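Local coordinates for BAR/IMD domain-containing adapter protein 2-like 2 (Mus musculus, PDB 3OK8) that binds phosphoinositides in membranes, including phosphatidylinositol 4,5-bisphosphate, and induces planar or gently curved membrane structures, at residues F10-M15 with Y124-R129; D113-I117 with E181-R185. Residue numbers count along the deposited sequence, not the author numbering.

Contact 1. Residues F10-M15 with Y124-R129; sequences FYRSTM and YEIEYR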
ATOM      1  N   PHE A  10      -1.174  44.967 -19.900  1.00 55.35           N
ATOM      2  CA  PHE A  10      -1.586  43.745 -20.563  1.00 42.13           C
ATOM      3  C   PHE A  10      -0.365  42.952 -20.986  1.00 46.28           C
ATOM      4  O   PHE A  10      -0.274  41.745 -20.745  1.00 57.16           O
ATOM      5  CB  PHE A  10      -2.476  44.050 -21.767  1.00 40.49           C
ATOM      6  CG  PHE A  10      -3.919  44.214 -21.413  1.00 52.29           C
ATOM      7  CD1 PHE A  10      -4.814  43.179 -21.613  1.00 53.89           C
ATOM      8  CD2 PHE A  10      -4.377  45.390 -20.855  1.00 63.82           C
ATOM      9  CE1 PHE A  10      -6.146  43.323 -21.280  1.00 62.82           C
ATOM     10  CE2 PHE A  10      -5.708  45.544 -20.517  1.00 69.52           C
ATOM     11  CZ  PHE A  10      -6.594  44.509 -20.731  1.00 65.99           C
ATOM     12  N   TYR A  11       0.583  43.636 -21.604  1.00 30.94           N
ATOM     13  CA  TYR A  11       1.792  42.982 -22.071  1.00 43.76           C
ATOM     14  C   TYR A  11       2.499  42.269 -20.939  1.00 48.71           C
ATOM     15  O   TYR A  11       2.923  41.130 -21.096  1.00 45.89           O
ATOM     16  CB  TYR A  11       2.763  43.971 -22.693  1.00 46.13           C
ATOM     17  CG  TYR A  11       4.060  43.312 -23.067  1.00 47.92           C
ATOM     18  CD1 TYR A  11       4.183  42.627 -24.265  1.00 49.72           C
ATOM     19  CD2 TYR A  11       5.154  43.345 -22.211  1.00 49.16           C
ATOM     20  CE1 TYR A  11       5.360  42.006 -24.613  1.00 49.27           C
ATOM     21  CE2 TYR A  11       6.337  42.726 -22.549  1.00 48.34           C
ATOM     22  CZ  TYR A  11       6.433  42.057 -23.754  1.00 50.77           C
ATOM     23  OH  TYR A  11       7.603  41.436 -24.117  1.00 46.13           O
ATOM     24  N   ARG A  12       2.642  42.956 -19.810  1.00 52.89           N
ATOM     25  CA  ARG A  12       3.320  42.389 -18.645  1.00 50.13           C
ATOM     26  C   ARG A  12       2.526  41.244 -18.017  1.00 46.91           C
ATOM     27  O   ARG A  12       3.099  40.234 -17.622  1.00 39.78           O
ATOM     28  CB  ARG A  12       3.608  43.474 -17.600  1.00 51.30           C
ATOM     29  CG  ARG A  12       4.880  44.271 -17.867  1.00 67.46           C
ATOM     30  CD  ARG A  12       4.830  45.690 -17.287  1.00 72.62           C
ATOM     31  NE  ARG A  12       3.865  45.830 -16.197  1.00 82.50           N
ATOM     32  CZ  ARG A  12       2.942  46.790 -16.120  1.00 87.88           C
ATOM     33  NH1 ARG A  12       2.858  47.727 -17.063  1.00 93.09           N
ATOM     34  NH2 ARG A  12       2.109  46.822 -15.086  1.00 84.84           N
ATOM     35  N   SER A  13       1.210  41.414 -17.931  1.00 44.96           N
ATOM     36  CA  SER A  13       0.330  40.419 -17.329  1.00 50.56           C
ATOM     37  C   SER A  13       0.283  39.135 -18.141  1.00 53.60           C
ATOM     38  O   SER A  13       0.257  38.040 -17.586  1.00 50.32           O
ATOM     39  CB  SER A  13      -1.081  40.978 -17.171  1.00 49.42           C
ATOM     40  OG  SER A  13      -1.219  41.635 -15.923  1.00 59.93           O
ATOM     41  N   THR A  14       0.262  39.276 -19.460  1.00 48.05           N
ATOM     42  CA  THR A  14       0.276  38.128 -20.356  1.00 51.08           C
ATOM     43  C   THR A  14       1.617  37.400 -20.284  1.00 53.00           C
ATOM     44  O   THR A  14       1.687  36.177 -20.423  1.00 42.17           O
ATOM     45  CB  THR A  14       0.018  38.557 -21.807  1.00 49.66           C
ATOM     46  OG1 THR A  14      -1.212  39.288 -21.878  1.00 51.29           O
ATOM     47  CG2 THR A  14      -0.062  37.342 -22.713  1.00 42.24           C
ATOM     48  N   MET A  15       2.679  38.165 -20.065  1.00 49.82           N
ATOM     49  CA  MET A  15       4.025  37.621 -20.000  1.00 45.16           C
ATOM     50  C   MET A  15       4.253  36.865 -18.698  1.00 49.45           C
ATOM     51  O   MET A  15       4.937  35.850 -18.675  1.00 54.10           O
ATOM     52  CB  MET A  15       5.051  38.741 -20.166  1.00 49.38           C
ATOM     53  CG  MET A  15       5.274  39.120 -21.619  1.00 47.55           C
ATOM     54  SD  MET A  15       6.200  37.832 -22.477  1.00 62.45           S
ATOM     55  CE  MET A  15       5.332  37.763 -24.028  1.00 28.94           C
ATOM     56  N   TYR A 124       3.262  35.757 -29.647  1.00 45.06           N
ATOM     57  CA  TYR A 124       2.636  36.884 -28.982  1.00 41.28           C
ATOM     58  C   TYR A 124       3.581  38.064 -28.846  1.00 46.60           C
ATOM     59  O   TYR A 124       3.237  39.182 -29.211  1.00 49.99           O
ATOM     60  CB  TYR A 124       2.126  36.498 -27.604  1.00 36.27           C
ATOM     61  CG  TYR A 124       1.795  37.700 -26.755  1.00 51.62           C
ATOM     62  CD1 TYR A 124       2.638  38.107 -25.729  1.00 54.30           C
ATOM     63  CD2 TYR A 124       0.652  38.445 -26.996  1.00 55.39           C
ATOM     64  CE1 TYR A 124       2.339  39.215 -24.958  1.00 56.08           C
ATOM     65  CE2 TYR A 124       0.344  39.549 -26.232  1.00 56.39           C
ATOM     66  CZ  TYR A 124       1.189  39.934 -25.218  1.00 51.62           C
ATOM     67  OH  TYR A 124       0.872  41.041 -24.463  1.00 46.39           O
ATOM     68  N   GLU A 125       4.769  37.832 -28.303  1.00 45.89           N
ATOM     69  CA  GLU A 125       5.699  38.936 -28.118  1.00 51.82           C
ATOM     70  C   GLU A 125       5.991  39.663 -29.436  1.00 49.95           C
ATOM     71  O   GLU A 125       5.904  40.889 -29.513  1.00 47.20           O
ATOM     72  CB  GLU A 125       6.995  38.459 -27.479  1.00 55.32           C
ATOM     73  CG  GLU A 125       7.741  39.580 -26.786  1.00 69.00           C
ATOM     74  CD  GLU A 125       9.102  39.156 -26.287  1.00 77.42           C
ATOM     75  OE1 GLU A 125       9.256  37.980 -25.879  1.00 75.40           O
ATOM     76  OE2 GLU A 125      10.016  40.006 -26.301  1.00 77.65           O
ATOM     77  N   ILE A 126       6.327  38.895 -30.468  1.00 41.20           N
ATOM     78  CA  ILE A 126       6.694  39.450 -31.760  1.00 46.15           C
ATOM     79  C   ILE A 126       5.559  40.243 -32.399  1.00 52.81           C
ATOM     80  O   ILE A 126       5.805  41.256 -33.038  1.00 60.20           O
ATOM     81  CB  ILE A 126       7.176  38.359 -32.733  1.00 49.23           C
ATOM     82  CG1 ILE A 126       7.895  38.989 -33.927  1.00 61.38           C
ATOM     83  CG2 ILE A 126       6.015  37.505 -33.201  1.00 51.63           C
ATOM     84  CD1 ILE A 126       8.440  37.978 -34.919  1.00 65.27           C
ATOM     85  N   GLU A 127       4.319  39.797 -32.232  1.00 48.29           N
ATOM     86  CA  GLU A 127       3.204  40.533 -32.814  1.00 47.77           C
ATOM     87  C   GLU A 127       2.955  41.814 -32.045  1.00 46.73           C
ATOM     88  O   GLU A 127       2.576  42.822 -32.629  1.00 40.15           O
ATOM     89  CB  GLU A 127       1.917  39.709 -32.871  1.00 44.32           C
ATOM     90  CG  GLU A 127       0.761  40.499 -33.478  1.00 49.08           C
ATOM     91  CD  GLU A 127      -0.479  39.672 -33.796  1.00 53.92           C
ATOM     92  OE1 GLU A 127      -1.463  40.274 -34.275  1.00 52.22           O
ATOM     93  OE2 GLU A 127      -0.482  38.438 -33.575  1.00 48.37           O
ATOM     94  N   TYR A 128       3.170  41.772 -30.735  1.00 41.72           N
ATOM     95  CA  TYR A 128       3.009  42.952 -29.897  1.00 46.75           C
ATOM     96  C   TYR A 128       4.020  44.028 -30.292  1.00 56.32           C
ATOM     97  O   TYR A 128       3.673  45.195 -30.453  1.00 58.27           O
ATOM     98  CB  TYR A 128       3.170  42.583 -28.424  1.00 40.95           C
ATOM     99  CG  TYR A 128       2.989  43.737 -27.463  1.00 48.62           C
ATOM    100  CD1 TYR A 128       4.035  44.608 -27.188  1.00 57.03           C
ATOM    101  CD2 TYR A 128       1.777  43.945 -26.821  1.00 51.29           C
ATOM    102  CE1 TYR A 128       3.878  45.657 -26.309  1.00 58.80           C
ATOM    103  CE2 TYR A 128       1.612  44.987 -25.938  1.00 47.08           C
ATOM    104  CZ  TYR A 128       2.666  45.840 -25.688  1.00 51.32           C
ATOM    105  OH  TYR A 128       2.508  46.876 -24.809  1.00 42.08           O
ATOM    106  N   ARG A 129       5.273  43.622 -30.455  1.00 63.11           N
ATOM    107  CA  ARG A 129       6.325  44.540 -30.869  1.00 65.26           C
ATOM    108  C   ARG A 129       6.010  45.249 -32.200  1.00 59.54           C
ATOM    109  O   ARG A 129       6.256  46.444 -32.341  1.00 59.58           O
ATOM    110  CB  ARG A 129       7.678  43.816 -30.932  1.00 69.25           C
ATOM    111  CG  ARG A 129       8.637  44.091 -29.755  1.00 82.36           C
ATOM    112  CD  ARG A 129       8.358  43.247 -28.496  1.00 92.24           C
ATOM    113  NE  ARG A 129       7.777  44.030 -27.401  1.00 96.42           N
ATOM    114  CZ  ARG A 129       8.451  44.459 -26.335  1.00 95.37           C
ATOM    115  NH1 ARG A 129       7.830  45.168 -25.395  1.00 91.34           N
ATOM    116  NH2 ARG A 129       9.744  44.183 -26.204  1.00 95.85           N
TER
HETATM  117  O   HOH W   1      -1.842  40.672 -23.753  1.00 44.40           O
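This is an antiparallel helix pair of the I-BAR (IMD) three-helix bundle. Residues 10-15 belong to helix 5-66 and residues 124-129 to helix 71-147. The two segment axes come within 11.7 Å and run at 172°. Large aromatic side chains fill the gap, consistent with this wide spacing.

Tyr11 contributes most. Its side chain is a knob in a hole made by Tyr124, Glu125, Tyr128 and Arg129. The guanidinium of Arg129 lies flat on the Tyr11 ring, with centres 4.7 Å apart and planes at 5°. This stack covers one face of the ring. Tyr11 CB meets Tyr128 CZ at 3.5 Å, and the two rings are oblique. Tyr11 OH lies 3.3 Å from Glu125 CG, at the edge of the Tyr11 ring.

Tyr124 reaches back toward helix 5-66, and its OH comes within 3.2 Å of Tyr11 CA. Its ring is nearly parallel to that of Tyr11 but slid aside, so the two barely overlap. Met15 CE touches the ring edge at Tyr124 CD1, 3.2 Å away. Helix 153-217 completes the bundle here, with Ser174 against Tyr124 and Val171 against Phe10.

Thr14 sits over a face of the Tyr124 ring through a CH-pi contact, CG2 lying 3.9 Å from the centroid. One water also links the pair, 2.4 Å from Thr14 OG1 and 2.8 Å from Tyr124 OH.

Contact 2. Residues D113-I117 with E181-R185; sequences DMQFI and EEKRR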
ATOM      1  N   ASP A 113       5.273  20.150 -24.906  1.00 47.41           N
ATOM      2  CA  ASP A 113       4.380  21.213 -24.501  1.00 46.04           C
ATOM      3  C   ASP A 113       5.154  22.429 -24.000  1.00 47.52           C
ATOM      4  O   ASP A 113       4.637  23.542 -24.022  1.00 34.80           O
ATOM      5  CB  ASP A 113       3.383  20.731 -23.453  1.00 53.15           C
ATOM      6  CG  ASP A 113       2.336  21.776 -23.138  1.00 60.38           C
ATOM      7  OD1 ASP A 113       1.257  21.757 -23.775  1.00 64.01           O
ATOM      8  OD2 ASP A 113       2.606  22.633 -22.272  1.00 58.32           O
ATOM      9  N   MET A 114       6.392  22.223 -23.556  1.00 38.65           N
ATOM     10  CA  MET A 114       7.246  23.353 -23.251  1.00 41.86           C
ATOM     11  C   MET A 114       7.430  24.165 -24.536  1.00 48.41           C
ATOM     12  O   MET A 114       7.108  25.348 -24.578  1.00 38.03           O
ATOM     13  CB  MET A 114       8.599  22.904 -22.693  1.00 51.36           C
ATOM     14  CG  MET A 114       9.596  24.057 -22.515  1.00 66.04           C
ATOM     15  SD  MET A 114       9.240  25.174 -21.126  1.00 78.18           S
ATOM     16  CE  MET A 114       9.961  24.247 -19.767  1.00 62.05           C
ATOM     17  N   GLN A 115       7.925  23.502 -25.578  1.00 48.93           N
ATOM     18  CA  GLN A 115       8.154  24.112 -26.877  1.00 47.53           C
ATOM     19  C   GLN A 115       6.888  24.740 -27.480  1.00 54.24           C
ATOM     20  O   GLN A 115       6.959  25.742 -28.197  1.00 54.99           O
ATOM     21  CB  GLN A 115       8.735  23.076 -27.837  1.00 50.06           C
ATOM     22  CG  GLN A 115       9.000  23.598 -29.243  1.00 59.54           C
ATOM     23  CD  GLN A 115      10.366  24.250 -29.385  1.00 66.49           C
ATOM     24  OE1 GLN A 115      10.675  24.847 -30.417  1.00 81.24           O
ATOM     25  NE2 GLN A 115      11.192  24.137 -28.349  1.00 59.50           N
ATOM     26  N   PHE A 116       5.733  24.157 -27.188  1.00 52.44           N
ATOM     27  CA  PHE A 116       4.469  24.688 -27.689  1.00 49.30           C
ATOM     28  C   PHE A 116       4.177  26.058 -27.105  1.00 48.25           C
ATOM     29  O   PHE A 116       3.914  27.010 -27.837  1.00 37.17           O
ATOM     30  CB  PHE A 116       3.323  23.744 -27.348  1.00 53.15           C
ATOM     31  CG  PHE A 116       1.956  24.340 -27.569  1.00 54.40           C
ATOM     32  CD1 PHE A 116       1.269  24.947 -26.526  1.00 51.05           C
ATOM     33  CD2 PHE A 116       1.353  24.280 -28.814  1.00 60.68           C
ATOM     34  CE1 PHE A 116       0.009  25.482 -26.719  1.00 54.26           C
ATOM     35  CE2 PHE A 116       0.090  24.822 -29.017  1.00 65.71           C
ATOM     36  CZ  PHE A 116      -0.581  25.423 -27.968  1.00 63.23           C
ATOM     37  N   ILE A 117       4.202  26.139 -25.778  1.00 48.25           N
ATOM     38  CA  ILE A 117       4.000  27.395 -25.072  1.00 49.10           C
ATOM     39  C   ILE A 117       5.122  28.399 -25.355  1.00 47.39           C
ATOM     40  O   ILE A 117       4.908  29.609 -25.265  1.00 44.27           O
ATOM     41  CB  ILE A 117       3.854  27.180 -23.549  1.00 51.65           C
ATOM     42  CG1 ILE A 117       2.427  27.486 -23.095  1.00 55.51           C
ATOM     43  CG2 ILE A 117       4.763  28.110 -22.797  1.00 59.11           C
ATOM     44  CD1 ILE A 117       1.360  26.747 -23.849  1.00 57.90           C
ATOM     45  N   GLU A 181      -4.821  28.717 -21.569  1.00 51.46           N
ATOM     46  CA  GLU A 181      -3.756  27.721 -21.645  1.00 42.72           C
ATOM     47  C   GLU A 181      -3.282  27.290 -20.261  1.00 39.04           C
ATOM     48  O   GLU A 181      -3.031  26.106 -20.010  1.00 29.00           O
ATOM     49  CB  GLU A 181      -2.571  28.286 -22.428  1.00 36.68           C
ATOM     50  CG  GLU A 181      -2.861  28.497 -23.902  1.00 48.07           C
ATOM     51  CD  GLU A 181      -3.198  27.205 -24.631  1.00 53.10           C
ATOM     52  OE1 GLU A 181      -4.303  27.128 -25.211  1.00 59.14           O
ATOM     53  OE2 GLU A 181      -2.363  26.270 -24.633  1.00 41.77           O
ATOM     54  N   GLU A 182      -3.134  28.263 -19.374  1.00 28.08           N
ATOM     55  CA  GLU A 182      -2.719  27.977 -18.015  1.00 36.24           C
ATOM     56  C   GLU A 182      -3.743  27.070 -17.366  1.00 39.36           C
ATOM     57  O   GLU A 182      -3.394  26.032 -16.786  1.00 36.08           O
ATOM     58  CB  GLU A 182      -2.595  29.268 -17.223  1.00 34.30           C
ATOM     59  CG  GLU A 182      -2.263  29.082 -15.764  1.00 37.69           C
ATOM     60  CD  GLU A 182      -1.996  30.402 -15.087  1.00 45.08           C
ATOM     61  OE1 GLU A 182      -2.969  31.139 -14.822  1.00 54.34           O
ATOM     62  OE2 GLU A 182      -0.807  30.711 -14.840  1.00 48.95           O
ATOM     63  N   LYS A 183      -5.010  27.455 -17.465  1.00 29.64           N
ATOM     64  CA  LYS A 183      -6.085  26.657 -16.872  1.00 35.07           C
ATOM     65  C   LYS A 183      -6.163  25.259 -17.479  1.00 41.06           C
ATOM     66  O   LYS A 183      -6.431  24.283 -16.779  1.00 34.84           O
ATOM     67  CB  LYS A 183      -7.438  27.357 -16.997  1.00 33.00           C
ATOM     68  CG  LYS A 183      -8.576  26.617 -16.306  1.00 26.03           C
ATOM     69  CD  LYS A 183      -9.900  27.392 -16.333  1.00 33.15           C
ATOM     70  CE  LYS A 183     -10.852  26.894 -15.258  1.00 39.67           C
ATOM     71  NZ  LYS A 183     -12.169  27.596 -15.244  1.00 42.11           N
ATOM     72  N   ARG A 184      -5.925  25.163 -18.781  1.00 37.16           N
ATOM     73  CA  ARG A 184      -6.006  23.881 -19.458  1.00 32.15           C
ATOM     74  C   ARG A 184      -4.997  22.890 -18.890  1.00 37.54           C
ATOM     75  O   ARG A 184      -5.268  21.688 -18.804  1.00 34.47           O
ATOM     76  CB  ARG A 184      -5.802  24.063 -20.956  1.00 31.25           C
ATOM     77  CG  ARG A 184      -7.078  24.486 -21.664  1.00 49.64           C
ATOM     78  CD  ARG A 184      -6.827  24.951 -23.089  1.00 53.26           C
ATOM     79  NE  ARG A 184      -8.077  25.015 -23.842  1.00 53.59           N
ATOM     80  CZ  ARG A 184      -8.208  25.564 -25.051  1.00 54.07           C
ATOM     81  NH1 ARG A 184      -9.390  25.570 -25.659  1.00 38.19           N
ATOM     82  NH2 ARG A 184      -7.162  26.100 -25.660  1.00 52.94           N
ATOM     83  N   ARG A 185      -3.839  23.406 -18.490  1.00 36.03           N
ATOM     84  CA  ARG A 185      -2.776  22.579 -17.931  1.00 36.96           C
ATOM     85  C   ARG A 185      -3.024  22.195 -16.471  1.00 31.40           C
ATOM     86  O   ARG A 185      -2.726  21.069 -16.076  1.00 38.01           O
ATOM     87  CB  ARG A 185      -1.410  23.238 -18.157  1.00 36.14           C
ATOM     88  CG  ARG A 185      -0.940  23.077 -19.595  1.00 34.04           C
ATOM     89  CD  ARG A 185      -0.120  24.245 -20.127  1.00 35.60           C
ATOM     90  NE  ARG A 185       0.132  24.080 -21.558  1.00 43.36           N
ATOM     91  CZ  ARG A 185      -0.745  24.391 -22.511  1.00 50.78           C
ATOM     92  NH1 ARG A 185      -0.443  24.206 -23.789  1.00 51.63           N
ATOM     93  NH2 ARG A 185      -1.930  24.896 -22.189  1.00 41.08           N
TER
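Arg185 buries more surface than any other residue in this contact between helix 71-147 and helix 153-217. The segments run antiparallel at 165°, and their axes approach no closer than 13.0 Å. The long side chain of Arg185 reaches across to Asp113.

Each nitrogen of the Arg185 guanidinium has an acceptor. NE of Arg185 donates to Asp113 OD2 at 3.0 Å with a nearly straight angle of 168°. This is the better of the two bonds in the salt bridge across the helices. The second runs from Arg185 NH1 to Asp113 OD1, also 3.0 Å, and is weak. Both carboxylate oxygens of Asp113 are therefore engaged by one arginine.

The other bonds stay within helix 153-217. Arg185 NH2 donates to the backbone oxygen Glu181 O at 2.7 Å and to Glu181 OE2 at 2.8 Å. Arg185 NH1 adds a weak bond to Glu181 OE2 at 2.9 Å. The remaining carboxylate oxygen, Glu181 OE1, accepts from Arg184 NH2 at 3.1 Å. Glu181 thus holds two arginines about one turn further along its own helix.

Apolar atoms border the charges. Ile117 CD1 lies over one face of the guanidinium, 3.1 Å from Arg185 NH1. The edge of the Phe116 ring faces Glu181, with CE1 of Phe116 3.3 Å from OE2 of Glu181. Phe25 of helix 5-66 also touches Arg185. Nearby, Glu182 packs on Ser67 of the second subunit.

The whole is a salt-bridge network, one bridge between helices and the others within helix 153-217, at the surface of a three-helix bundle, the architecture of the I-BAR domain.

Contacts 1 and 2 both use helix 71-147. Their centres are 16 Å apart, and their nearest atoms are about 8 Å apart without touching. Contact 1 joins this helix to helix 5-66. Contact 2 joins it to helix 153-217. Along the chain the order is 10-15, 113-117, 124-129, 181-185, so the segments of the two contacts alternate. Helix 71-147, the second of the three, is thus tied to both of its partners at neighbouring levels, by aromatic packing in one place and by charge in the other. Together they join all three helices of one elongated bundle, which pairs with a second copy to form the antiparallel I-BAR dimer.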